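Local coordinates for toxin PAU_02230 (Photorhabdus asymbiotica subsp. asymbiotica ATCC 43949, PDB 6HV6), which is a bacterial protein toxin whose region seen here packs helices against a six-stranded antiparallel sheet, at residues Glu202-Met206 against Leu218-Leu222; Met206-Gln211 against Leu292-Ile296; Gln214-Leu218 against Asn362-Asp366. The protein carries 1 engineered substitution. All blocks are in the same frame, centred on the assembly; numbering follows the deposited sequence.

Contact 1: Glu202-Met206 against Leu218-Leu222; sequences ESVLM and LSKML
Met-206 and Leu-218 carry most of this buried contact, and the methionine shows how a flexible thioether chain can fill the space between two helices. Met-206 CB starts beside the leucine, 4.2 Å from Leu-218 CD2, but the following CG bears away. The chain then folds back through two successive bends, chi2 60° and chi3 76°, which bring Met-206 SD to 3.9 Å from the same Leu-218 CD2. Beyond the sulfur, Met-206 CE makes the closest approach of all, 3.6 Å to Leu-218 CD2. That terminal methyl is shared between three residues, since Met-206 CE also lies 3.8 Å from Ser-219 OG and 4.0 Å from Leu-222 CD1. The Met-206 chain thus wraps round one methyl branch of Leu-218 and ends in a notch lined by side chains from successive turns of the facing helix. The two segments belong to a helical hairpin: helices 199-211 and 215-224 follow each other after a short connection and run roughly antiparallel, their segment axes 148° apart and no closer than 11.7 Å. At that separation side chains bridge the gap, and Leu-218 CD2 reaches the main chain itself, 3.7 Å from Met-206 CA. From the neighbouring position Leu-205 CD2 faces both methyls of Leu-218, nearer CD1 at 3.8 Å, while Met-206 lies against CD2. Farther along the hairpin the aliphatic CG of Glu-202 makes a looser approach to Leu-222 CD2, while the carboxylate turns to Tyr-191, to which OE2 makes a weak hydrogen bond. No hydrogen bond links the two segments. The hydroxyl of Ser-219, though touched by the methionine methyl, is bonded to the carbonyl oxygen of Asp-215 one turn back in its own helix.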
ATOM      1  N   GLU A 202      -5.808   5.159   7.038  1.00 22.94           N
ATOM      2  CA  GLU A 202      -6.700   4.328   6.238  1.00 18.73           C
ATOM      3  C   GLU A 202      -7.516   3.406   7.135  1.00 19.41           C
ATOM      4  O   GLU A 202      -8.734   3.288   6.977  1.00 23.86           O
ATOM      5  CB  GLU A 202      -5.888   3.532   5.203  1.00 17.90           C
ATOM      6  CG  GLU A 202      -5.409   4.426   4.055  1.00 20.64           C
ATOM      7  CD  GLU A 202      -4.223   3.860   3.286  1.00 28.27           C
ATOM      8  OE1 GLU A 202      -3.628   2.847   3.706  1.00 23.69           O
ATOM      9  OE2 GLU A 202      -3.890   4.442   2.239  1.00 37.06           O
ATOM     10  N   SER A 203      -6.855   2.758   8.095  1.00 21.08           N
ATOM     11  CA  SER A 203      -7.546   1.837   8.997  1.00 25.15           C
ATOM     12  C   SER A 203      -8.583   2.565   9.849  1.00 26.67           C
ATOM     13  O   SER A 203      -9.718   2.098   9.990  1.00 24.47           O
ATOM     14  CB  SER A 203      -6.530   1.138   9.897  1.00 23.40           C
ATOM     15  OG  SER A 203      -5.673   0.288   9.152  1.00 24.23           O
ATOM     16  N   VAL A 204      -8.209   3.708  10.426  1.00 23.34           N
ATOM     17  CA  VAL A 204      -9.136   4.483  11.255  1.00 24.36           C
ATOM     18  C   VAL A 204     -10.323   4.962  10.432  1.00 25.89           C
ATOM     19  O   VAL A 204     -11.476   4.871  10.874  1.00 23.00           O
ATOM     20  CB  VAL A 204      -8.404   5.666  11.916  1.00 25.46           C
ATOM     21  CG1 VAL A 204      -9.402   6.615  12.574  1.00 31.01           C
ATOM     22  CG2 VAL A 204      -7.398   5.160  12.935  1.00 27.99           C
ATOM     23  N   LEU A 205     -10.066   5.478   9.222  1.00 23.24           N
ATOM     24  CA  LEU A 205     -11.152   5.983   8.385  1.00 24.21           C
ATOM     25  C   LEU A 205     -12.071   4.853   7.926  1.00 28.39           C
ATOM     26  O   LEU A 205     -13.298   5.011   7.894  1.00 26.87           O
ATOM     27  CB  LEU A 205     -10.567   6.732   7.175  1.00 24.95           C
ATOM     28  CG  LEU A 205     -11.529   7.549   6.306  1.00 23.87           C
ATOM     29  CD1 LEU A 205     -12.113   8.702   7.109  1.00 24.78           C
ATOM     30  CD2 LEU A 205     -10.833   8.065   5.027  1.00 22.49           C
ATOM     31  N   MET A 206     -11.497   3.710   7.556  1.00 21.83           N
ATOM     32  CA  MET A 206     -12.305   2.568   7.136  1.00 22.74           C
ATOM     33  C   MET A 206     -13.113   1.981   8.296  1.00 26.96           C
ATOM     34  O   MET A 206     -14.199   1.421   8.082  1.00 24.73           O
ATOM     35  CB  MET A 206     -11.400   1.496   6.511  1.00 20.19           C
ATOM     36  CG  MET A 206     -12.159   0.306   5.906  1.00 25.99           C
ATOM     37  SD  MET A 206     -13.281   0.796   4.597  1.00 25.32           S
ATOM     38  CE  MET A 206     -12.115   1.076   3.245  1.00 23.57           C
ATOM     39  N   LEU A 218     -15.840   4.197   0.284  1.00 25.74           N
ATOM     40  CA  LEU A 218     -14.469   4.565   0.631  1.00 25.79           C
ATOM     41  C   LEU A 218     -13.446   3.710  -0.119  1.00 23.70           C
ATOM     42  O   LEU A 218     -12.395   4.217  -0.524  1.00 23.14           O
ATOM     43  CB  LEU A 218     -14.246   4.462   2.136  1.00 24.57           C
ATOM     44  CG  LEU A 218     -12.800   4.810   2.519  1.00 27.09           C
ATOM     45  CD1 LEU A 218     -12.449   6.254   2.084  1.00 22.00           C
ATOM     46  CD2 LEU A 218     -12.562   4.605   3.998  1.00 23.49           C
ATOM     47  N   SER A 219     -13.727   2.410  -0.300  1.00 22.76           N
ATOM     48  CA  SER A 219     -12.846   1.560  -1.104  1.00 27.17           C
ATOM     49  C   SER A 219     -12.654   2.118  -2.506  1.00 23.82           C
ATOM     50  O   SER A 219     -11.533   2.125  -3.030  1.00 25.33           O
ATOM     51  CB  SER A 219     -13.404   0.136  -1.199  1.00 29.09           C
ATOM     52  OG  SER A 219     -13.156  -0.579  -0.014  1.00 35.56           O
ATOM     53  N   LYS A 220     -13.742   2.562  -3.141  1.00 25.96           N
ATOM     54  CA  LYS A 220     -13.633   3.140  -4.482  1.00 31.20           C
ATOM     55  C   LYS A 220     -12.872   4.458  -4.461  1.00 26.48           C
ATOM     56  O   LYS A 220     -12.073   4.738  -5.362  1.00 25.16           O
ATOM     57  CB  LYS A 220     -15.024   3.357  -5.077  1.00 34.95           C
ATOM     58  CG  LYS A 220     -15.651   2.106  -5.660  1.00 49.98           C
ATOM     59  CD  LYS A 220     -16.969   2.435  -6.351  1.00 61.78           C
ATOM     60  CE  LYS A 220     -18.172   1.866  -5.599  1.00 64.15           C
ATOM     61  NZ  LYS A 220     -18.169   0.380  -5.565  1.00 64.55           N
ATOM     62  N   MET A 221     -13.154   5.303  -3.468  1.00 25.24           N
ATOM     63  CA  MET A 221     -12.446   6.572  -3.368  0.53 26.33           C
ATOM     64  C   MET A 221     -10.958   6.358  -3.164  1.00 25.17           C
ATOM     65  O   MET A 221     -10.136   7.045  -3.786  1.00 25.35           O
ATOM     66  CB  MET A 221     -13.026   7.408  -2.234  0.53 27.59           C
ATOM     67  CG  MET A 221     -14.438   7.849  -2.491  0.53 32.49           C
ATOM     68  SD  MET A 221     -15.135   8.593  -1.022  0.53 39.43           S
ATOM     69  CE  MET A 221     -13.940   9.902  -0.729  0.53 40.02           C
ATOM     70  N   LEU A 222     -10.578   5.415  -2.295  1.00 20.42           N
ATOM     71  CA  LEU A 222      -9.161   5.133  -2.080  1.00 22.28           C
ATOM     72  C   LEU A 222      -8.498   4.670  -3.373  1.00 25.34           C
ATOM     73  O   LEU A 222      -7.459   5.198  -3.778  1.00 24.35           O
ATOM     74  CB  LEU A 222      -8.985   4.065  -0.989  1.00 22.16           C
ATOM     75  CG  LEU A 222      -9.246   4.539   0.442  1.00 24.96           C
ATOM     76  CD1 LEU A 222      -9.332   3.368   1.414  1.00 20.47           C
ATOM     77  CD2 LEU A 222      -8.162   5.524   0.867  1.00 23.70           C
TER

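Contact 2: Met206-Gln211 against Leu292-Ile296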
ATOM      1  N   MET A 206     -11.497   3.710   7.556  1.00 21.83           N
ATOM      2  CA  MET A 206     -12.305   2.568   7.136  1.00 22.74           C
ATOM      3  C   MET A 206     -13.113   1.981   8.296  1.00 26.96           C
ATOM      4  O   MET A 206     -14.199   1.421   8.082  1.00 24.73           O
ATOM      5  CB  MET A 206     -11.400   1.496   6.511  1.00 20.19           C
ATOM      6  CG  MET A 206     -12.159   0.306   5.906  1.00 25.99           C
ATOM      7  SD  MET A 206     -13.281   0.796   4.597  1.00 25.32           S
ATOM      8  CE  MET A 206     -12.115   1.076   3.245  1.00 23.57           C
ATOM      9  N   GLY A 207     -12.598   2.076   9.521  1.00 25.57           N
ATOM     10  CA  GLY A 207     -13.388   1.658  10.668  1.00 24.98           C
ATOM     11  C   GLY A 207     -14.692   2.428  10.758  1.00 30.33           C
ATOM     12  O   GLY A 207     -15.753   1.848  10.993  1.00 29.73           O
ATOM     13  N   TRP A 208     -14.639   3.745  10.536  1.00 24.64           N
ATOM     14  CA  TRP A 208     -15.885   4.507  10.521  1.00 26.86           C
ATOM     15  C   TRP A 208     -16.730   4.166   9.298  1.00 31.04           C
ATOM     16  O   TRP A 208     -17.961   4.034   9.398  1.00 30.78           O
ATOM     17  CB  TRP A 208     -15.607   6.007  10.557  1.00 23.30           C
ATOM     18  CG  TRP A 208     -16.881   6.766  10.391  1.00 24.20           C
ATOM     19  CD1 TRP A 208     -17.195   7.633   9.387  1.00 31.19           C
ATOM     20  CD2 TRP A 208     -18.045   6.675  11.227  1.00 28.05           C
ATOM     21  NE1 TRP A 208     -18.475   8.106   9.558  1.00 30.78           N
ATOM     22  CE2 TRP A 208     -19.018   7.534  10.680  1.00 32.12           C
ATOM     23  CE3 TRP A 208     -18.355   5.957  12.389  1.00 28.04           C
ATOM     24  CZ2 TRP A 208     -20.278   7.694  11.252  1.00 31.99           C
ATOM     25  CZ3 TRP A 208     -19.618   6.125  12.963  1.00 30.80           C
ATOM     26  CH2 TRP A 208     -20.556   6.983  12.391  1.00 34.88           C
ATOM     27  N   ALA A 209     -16.088   4.041   8.131  1.00 24.98           N
ATOM     28  CA  ALA A 209     -16.801   3.632   6.925  1.00 27.88           C
ATOM     29  C   ALA A 209     -17.559   2.333   7.150  1.00 31.38           C
ATOM     30  O   ALA A 209     -18.724   2.202   6.758  1.00 30.24           O
ATOM     31  CB  ALA A 209     -15.814   3.459   5.764  1.00 21.86           C
ATOM     32  N   LEU A 210     -16.910   1.355   7.782  1.00 28.46           N
ATOM     33  CA  LEU A 210     -17.560   0.067   7.990  1.00 27.56           C
ATOM     34  C   LEU A 210     -18.748   0.199   8.930  1.00 30.28           C
ATOM     35  O   LEU A 210     -19.784  -0.440   8.717  1.00 34.75           O
ATOM     36  CB  LEU A 210     -16.556  -0.955   8.527  1.00 27.48           C
ATOM     37  CG  LEU A 210     -15.676  -1.632   7.477  1.00 28.67           C
ATOM     38  CD1 LEU A 210     -14.557  -2.406   8.174  1.00 28.57           C
ATOM     39  CD2 LEU A 210     -16.522  -2.572   6.627  1.00 27.58           C
ATOM     40  N   GLN A 211     -18.624   1.027   9.970  1.00 25.97           N
ATOM     41  CA  GLN A 211     -19.712   1.171  10.929  1.00 32.14           C
ATOM     42  C   GLN A 211     -20.871   2.004  10.395  1.00 36.54           C
ATOM     43  O   GLN A 211     -21.957   1.985  10.985  1.00 39.52           O
ATOM     44  CB  GLN A 211     -19.182   1.775  12.230  1.00 31.68           C
ATOM     45  CG  GLN A 211     -18.101   0.902  12.898  1.00 35.75           C
ATOM     46  CD  GLN A 211     -17.793   1.332  14.330  1.00 49.06           C
ATOM     47  OE1 GLN A 211     -18.508   2.148  14.918  1.00 48.09           O
ATOM     48  NE2 GLN A 211     -16.729   0.774  14.896  1.00 58.10           N
ATOM     49  N   LEU A 292      -7.014  -3.431  10.531  1.00 22.54           N
ATOM     50  CA  LEU A 292      -8.293  -3.206  11.180  1.00 22.87           C
ATOM     51  C   LEU A 292      -9.108  -4.483  11.111  1.00 26.54           C
ATOM     52  O   LEU A 292      -9.113  -5.158  10.076  1.00 24.60           O
ATOM     53  CB  LEU A 292      -9.043  -2.058  10.489  1.00 23.09           C
ATOM     54  CG  LEU A 292     -10.474  -1.809  10.951  1.00 26.62           C
ATOM     55  CD1 LEU A 292     -10.431  -0.990  12.217  1.00 24.94           C
ATOM     56  CD2 LEU A 292     -11.247  -1.101   9.831  1.00 24.89           C
ATOM     57  N   ILE A 293      -9.805  -4.810  12.198  1.00 26.02           N
ATOM     58  CA  ILE A 293     -10.789  -5.882  12.167  1.00 28.11           C
ATOM     59  C   ILE A 293     -12.079  -5.357  12.768  1.00 32.92           C
ATOM     60  O   ILE A 293     -12.062  -4.550  13.706  1.00 31.59           O
ATOM     61  CB  ILE A 293     -10.305  -7.163  12.884  1.00 32.30           C
ATOM     62  CG1 ILE A 293      -9.949  -6.892  14.336  1.00 34.92           C
ATOM     63  CG2 ILE A 293      -9.087  -7.738  12.174  1.00 32.64           C
ATOM     64  CD1 ILE A 293      -9.169  -8.045  14.968  1.00 44.29           C
ATOM     65  N   SER A 294     -13.201  -5.796  12.209  1.00 33.23           N
ATOM     66  CA  SER A 294     -14.476  -5.210  12.574  1.00 36.22           C
ATOM     67  C   SER A 294     -15.546  -6.283  12.582  1.00 32.40           C
ATOM     68  O   SER A 294     -15.414  -7.331  11.945  1.00 41.93           O
ATOM     69  CB  SER A 294     -14.868  -4.082  11.610  1.00 37.23           C
ATOM     70  OG  SER A 294     -13.929  -3.023  11.663  1.00 36.81           O
ATOM     71  N   LYS A 295     -16.609  -5.993  13.327  1.00 34.63           N
ATOM     72  CA  LYS A 295     -17.852  -6.744  13.311  1.00 37.05           C
ATOM     73  C   LYS A 295     -18.942  -5.749  12.937  1.00 41.78           C
ATOM     74  O   LYS A 295     -19.067  -4.704  13.581  1.00 44.46           O
ATOM     75  CB  LYS A 295     -18.109  -7.384  14.683  1.00 44.15           C
ATOM     76  CG  LYS A 295     -19.413  -8.144  14.835  1.00 46.31           C
ATOM     77  CD  LYS A 295     -19.528  -8.748  16.250  1.00 46.98           C
ATOM     78  CE  LYS A 295     -20.788  -9.577  16.426  1.00 51.20           C
ATOM     79  NZ  LYS A 295     -20.862 -10.187  17.794  1.00 54.49           N
ATOM     80  N   ILE A 296     -19.708  -6.054  11.891  1.00 41.99           N
ATOM     81  CA  ILE A 296     -20.726  -5.148  11.364  1.00 44.40           C
ATOM     82  C   ILE A 296     -22.042  -5.900  11.179  1.00 49.24           C
ATOM     83  O   ILE A 296     -22.046  -7.059  10.755  1.00 48.36           O
ATOM     84  CB  ILE A 296     -20.271  -4.525  10.028  1.00 46.41           C
ATOM     85  CG1 ILE A 296     -18.870  -3.918  10.168  1.00 50.32           C
ATOM     86  CG2 ILE A 296     -21.264  -3.471   9.565  1.00 53.31           C
ATOM     87  CD1 ILE A 296     -18.793  -2.767  11.172  1.00 46.75           C
TER
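Leu-210, Leu-292 and Ile-296 bury the most surface where the last turns of helix 199-211 lie along a strand of the large antiparallel sheet. This is helix-on-sheet layering in a simple form: the axis of residues 206-211 runs 13° from the direction of strand 292-296 at a closest approach of 9.1 Å. Strand alternation sends Leu-292, Ser-294 and Ile-296 toward the helix and Ile-293 and Lys-295 away from it. At one end Leu-292 inserts its CD2 methyl against the bare backbone of Gly-207, 3.5 Å from Gly-207 N; with no side chain there, the leucine branch can rest directly on the main chain. Leu-292 CD2 also meets Leu-210 CD1 at 3.9 Å. Leu-210 is the central apolar side chain on the helix side. Its CG lies beside its own backbone N (chi1 -82°), a setting that carries Leu-210 CD1 between Leu-292 and Ser-294, where it comes within 3.6 Å of Ser-294 OG. That hydroxyl is not left to the leucine methyl, for it forms a hydrogen bond with the hydroxyl of Ser-281 on the adjacent strand 280-286. Gln-211 NE2 also bonds Ser-281 OG, so a small polar cluster borders the apolar seam. Gln-211 turns its aliphatic part to Ile-296, the two side chains crossing at about a right angle. Val-306, on the strand at the other side of 289-296, extends the apolar surface under Leu-210. Ile-296 closes the far end: its CD1 packs 3.9 Å from Leu-210 CB, and its two methyls, CG2 and CD1, each rest 3.5 Å from the carbonyl oxygen Leu-210 O.

Contact 3: Gln214-Leu218 against Asn362-Asp366. With EDO (1,2-ethanediol), chain F.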
ATOM      1  N   GLN A 214     -20.452   2.732   4.609  1.00 33.83           N
ATOM      2  CA  GLN A 214     -19.776   3.520   3.588  1.00 30.26           C
ATOM      3  C   GLN A 214     -18.487   2.865   3.120  1.00 31.97           C
ATOM      4  O   GLN A 214     -17.686   3.528   2.448  1.00 28.65           O
ATOM      5  CB  GLN A 214     -19.485   4.933   4.106  1.00 30.18           C
ATOM      6  CG  GLN A 214     -20.745   5.775   4.306  1.00 34.41           C
ATOM      7  CD  GLN A 214     -20.440   7.193   4.758  1.00 41.00           C
ATOM      8  OE1 GLN A 214     -20.549   8.146   3.980  1.00 43.06           O
ATOM      9  NE2 GLN A 214     -20.059   7.340   6.018  1.00 34.63           N
ATOM     10  N   ASP A 215     -18.276   1.580   3.452  1.00 27.92           N
ATOM     11  CA  ASP A 215     -17.023   0.907   3.136  1.00 26.18           C
ATOM     12  C   ASP A 215     -16.829   0.731   1.635  1.00 31.04           C
ATOM     13  O   ASP A 215     -15.705   0.852   1.143  1.00 27.12           O
ATOM     14  CB  ASP A 215     -16.938  -0.451   3.843  1.00 27.09           C
ATOM     15  CG  ASP A 215     -18.253  -1.243   3.805  1.00 33.20           C
ATOM     16  OD1 ASP A 215     -19.305  -0.708   4.212  1.00 31.72           O
ATOM     17  OD2 ASP A 215     -18.224  -2.417   3.389  1.00 32.97           O
ATOM     18  N   ALA A 216     -17.894   0.421   0.894  1.00 25.53           N
ATOM     19  CA  ALA A 216     -17.754   0.287  -0.553  1.00 30.07           C
ATOM     20  C   ALA A 216     -17.397   1.621  -1.196  1.00 32.44           C
ATOM     21  O   ALA A 216     -16.524   1.685  -2.070  1.00 29.05           O
ATOM     22  CB  ALA A 216     -19.039  -0.276  -1.160  1.00 36.79           C
ATOM     23  N   LYS A 217     -18.054   2.697  -0.766  1.00 27.26           N
ATOM     24  CA  LYS A 217     -17.728   4.028  -1.262  1.00 30.34           C
ATOM     25  C   LYS A 217     -16.276   4.394  -0.959  1.00 25.17           C
ATOM     26  O   LYS A 217     -15.543   4.857  -1.839  1.00 26.58           O
ATOM     27  CB  LYS A 217     -18.684   5.045  -0.640  1.00 36.04           C
ATOM     28  CG  LYS A 217     -18.357   6.498  -0.960  1.00 39.72           C
ATOM     29  CD  LYS A 217     -19.250   7.409  -0.131  1.00 57.82           C
ATOM     30  CE  LYS A 217     -19.981   8.431  -0.990  1.00 72.21           C
ATOM     31  NZ  LYS A 217     -19.036   9.373  -1.652  1.00 78.67           N
ATOM     32  N   LEU A 218     -15.840   4.197   0.284  1.00 25.74           N
ATOM     33  CA  LEU A 218     -14.469   4.565   0.631  1.00 25.79           C
ATOM     34  C   LEU A 218     -13.446   3.710  -0.119  1.00 23.70           C
ATOM     35  O   LEU A 218     -12.395   4.217  -0.524  1.00 23.14           O
ATOM     36  CB  LEU A 218     -14.246   4.462   2.136  1.00 24.57           C
ATOM     37  CG  LEU A 218     -12.800   4.810   2.519  1.00 27.09           C
ATOM     38  CD1 LEU A 218     -12.449   6.254   2.084  1.00 22.00           C
ATOM     39  CD2 LEU A 218     -12.562   4.605   3.998  1.00 23.49           C
ATOM     40  N   ASN A 362     -16.940  11.963   7.860  1.00 38.85           N
ATOM     41  CA  ASN A 362     -17.937  11.829   6.800  1.00 39.21           C
ATOM     42  C   ASN A 362     -17.594  12.718   5.611  1.00 47.90           C
ATOM     43  O   ASN A 362     -17.669  12.286   4.453  1.00 46.64           O
ATOM     44  CB  ASN A 362     -19.329  12.167   7.334  1.00 48.31           C
ATOM     45  CG  ASN A 362     -20.022  10.976   7.960  1.00 47.15           C
ATOM     46  OD1 ASN A 362     -19.635   9.828   7.754  1.00 45.73           O
ATOM     47  ND2 ASN A 362     -21.077  11.249   8.712  1.00 49.94           N
ATOM     48  N   GLU A 363     -17.214  13.969   5.879  1.00 43.40           N
ATOM     49  CA  GLU A 363     -16.867  14.883   4.799  1.00 45.07           C
ATOM     50  C   GLU A 363     -15.615  14.428   4.065  1.00 47.69           C
ATOM     51  O   GLU A 363     -15.470  14.694   2.867  1.00 51.07           O
ATOM     52  CB  GLU A 363     -16.682  16.295   5.355  1.00 52.43           C
ATOM     53  CG  GLU A 363     -17.948  16.871   5.972  1.00 60.76           C
ATOM     54  CD  GLU A 363     -17.688  18.100   6.817  1.00 68.72           C
ATOM     55  OE1 GLU A 363     -16.775  18.060   7.666  1.00 68.02           O
ATOM     56  OE2 GLU A 363     -18.397  19.111   6.626  1.00 74.57           O
ATOM     57  N   ILE A 364     -14.704  13.745   4.763  1.00 39.44           N
ATOM     58  CA  ILE A 364     -13.531  13.181   4.103  1.00 45.98           C
ATOM     59  C   ILE A 364     -13.944  12.078   3.137  1.00 51.51           C
ATOM     60  O   ILE A 364     -13.422  11.984   2.016  1.00 51.40           O
ATOM     61  CB  ILE A 364     -12.522  12.671   5.143  1.00 38.68           C
ATOM     62  CG1 ILE A 364     -11.984  13.834   5.984  1.00 41.58           C
ATOM     63  CG2 ILE A 364     -11.374  11.918   4.459  1.00 34.36           C
ATOM     64  CD1 ILE A 364     -11.147  13.388   7.182  1.00 39.93           C
ATOM     65  N   ILE A 365     -14.888  11.230   3.550  1.00 47.84           N
ATOM     66  CA  ILE A 365     -15.465  10.234   2.654  1.00 49.98           C
ATOM     67  C   ILE A 365     -16.381  10.865   1.608  1.00 62.13           C
ATOM     68  O   ILE A 365     -16.827  10.180   0.685  1.00 68.34           O
ATOM     69  CB  ILE A 365     -16.182   9.162   3.508  1.00 38.86           C
ATOM     70  CG1 ILE A 365     -15.187   8.452   4.419  1.00 32.53           C
ATOM     71  CG2 ILE A 365     -16.877   8.085   2.655  1.00 39.56           C
ATOM     72  CD1 ILE A 365     -15.859   7.620   5.472  1.00 35.75           C
ATOM     73  N   ASP A 366     -16.664  12.158   1.706  1.00 63.14           N
ATOM     74  CA  ASP A 366     -17.394  12.833   0.636  1.00 68.18           C
ATOM     75  C   ASP A 366     -16.529  13.898  -0.032  1.00 70.71           C
ATOM     76  O   ASP A 366     -15.522  13.584  -0.666  1.00 69.19           O
ATOM     77  CB  ASP A 366     -18.684  13.459   1.164  1.00 73.11           C
ATOM     78  CG  ASP A 366     -19.698  12.420   1.593  1.00 76.10           C
ATOM     79  OD1 ASP A 366     -19.572  11.252   1.164  1.00 74.46           O
ATOM     80  OD2 ASP A 366     -20.627  12.775   2.351  1.00 80.19           O
TER
HETATM   81  C1  EDO F2205     -20.802   0.555   1.816  1.00 42.98           C
HETATM   82  O1  EDO F2205     -21.264  -0.798   1.771  1.00 55.32           O
HETATM   83  C2  EDO F2205     -21.435   1.396   0.710  1.00 48.31           C
HETATM   84  O2  EDO F2205     -20.686   2.606   0.519  1.00 39.11           O
HETATM   85  O   HOH W   1     -21.110  10.571   4.318  1.00 54.28           O
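Gln-214 and Asn-362 meet through their amides, crossing at about a right angle with the two planes 70° apart. Gln-214 NE2 donates to Asn-362 OD1 over 3.1 Å, and the bond is fairly straight, 159° at the hydrogen. The acceptor lies nearly in the plane of the glutamine amide, whereas the donor stands 36° above the carbonyl plane of the asparagine. Each amide has a second partner, NE2 bonding Ser-212 OG and OD1 accepting from Trp-208 NE1, which together would limit rotation of both groups. Beside this pair Ile-365 presses obliquely against Lys-217, its CG2 methyl 3.7 Å from Lys-217 CD. The lysine chain crosses the isoleucine and then bends at chi3 and chi4, bringing Lys-217 NZ to 3.3 Å from Ile-365 O in a weak hydrogen bond. Lys-217 NZ also forms a salt bridge with Asp-366 OD1, its hydrogen bond weak at 3.4 Å and the aspartate poorly ordered. On another side, Lys-217 N donates to O2 of 1,2-ethanediol at 2.9 Å, in the first turn of the helix that begins just after Gln-214, which holds the N-cap position. Deeper in the contact, Leu-218 CD1 approaches Ile-365 CG1. The contact thus seats the short helix 361-365, the last one modelled, against the start of helix 215-224, with helix 199-211 alongside Leu-218 and helix 235-244 touching Ile-364.

In the fold
All three contacts involve one helical hairpin and grade from apolar core to partly open edge. Contact 1 joins the two helices of the hairpin to each other, is fully buried and has no hydrogen bond between its segments. Contact 2 lays helix 199-211 on the sheet; it is also largely apolar, but polar side chains gather at its border. Contact 3 attaches the last modelled helix to the hairpin's other member and is the one with amide and charged pairs across it. Met-206 serves contacts 1 and 2, Leu-218 contacts 1 and 3. Contacts 2 and 3 are linked as well, by a probable hydrogen bond of Ala-209 O with Gln-214 N across the hairpin turn.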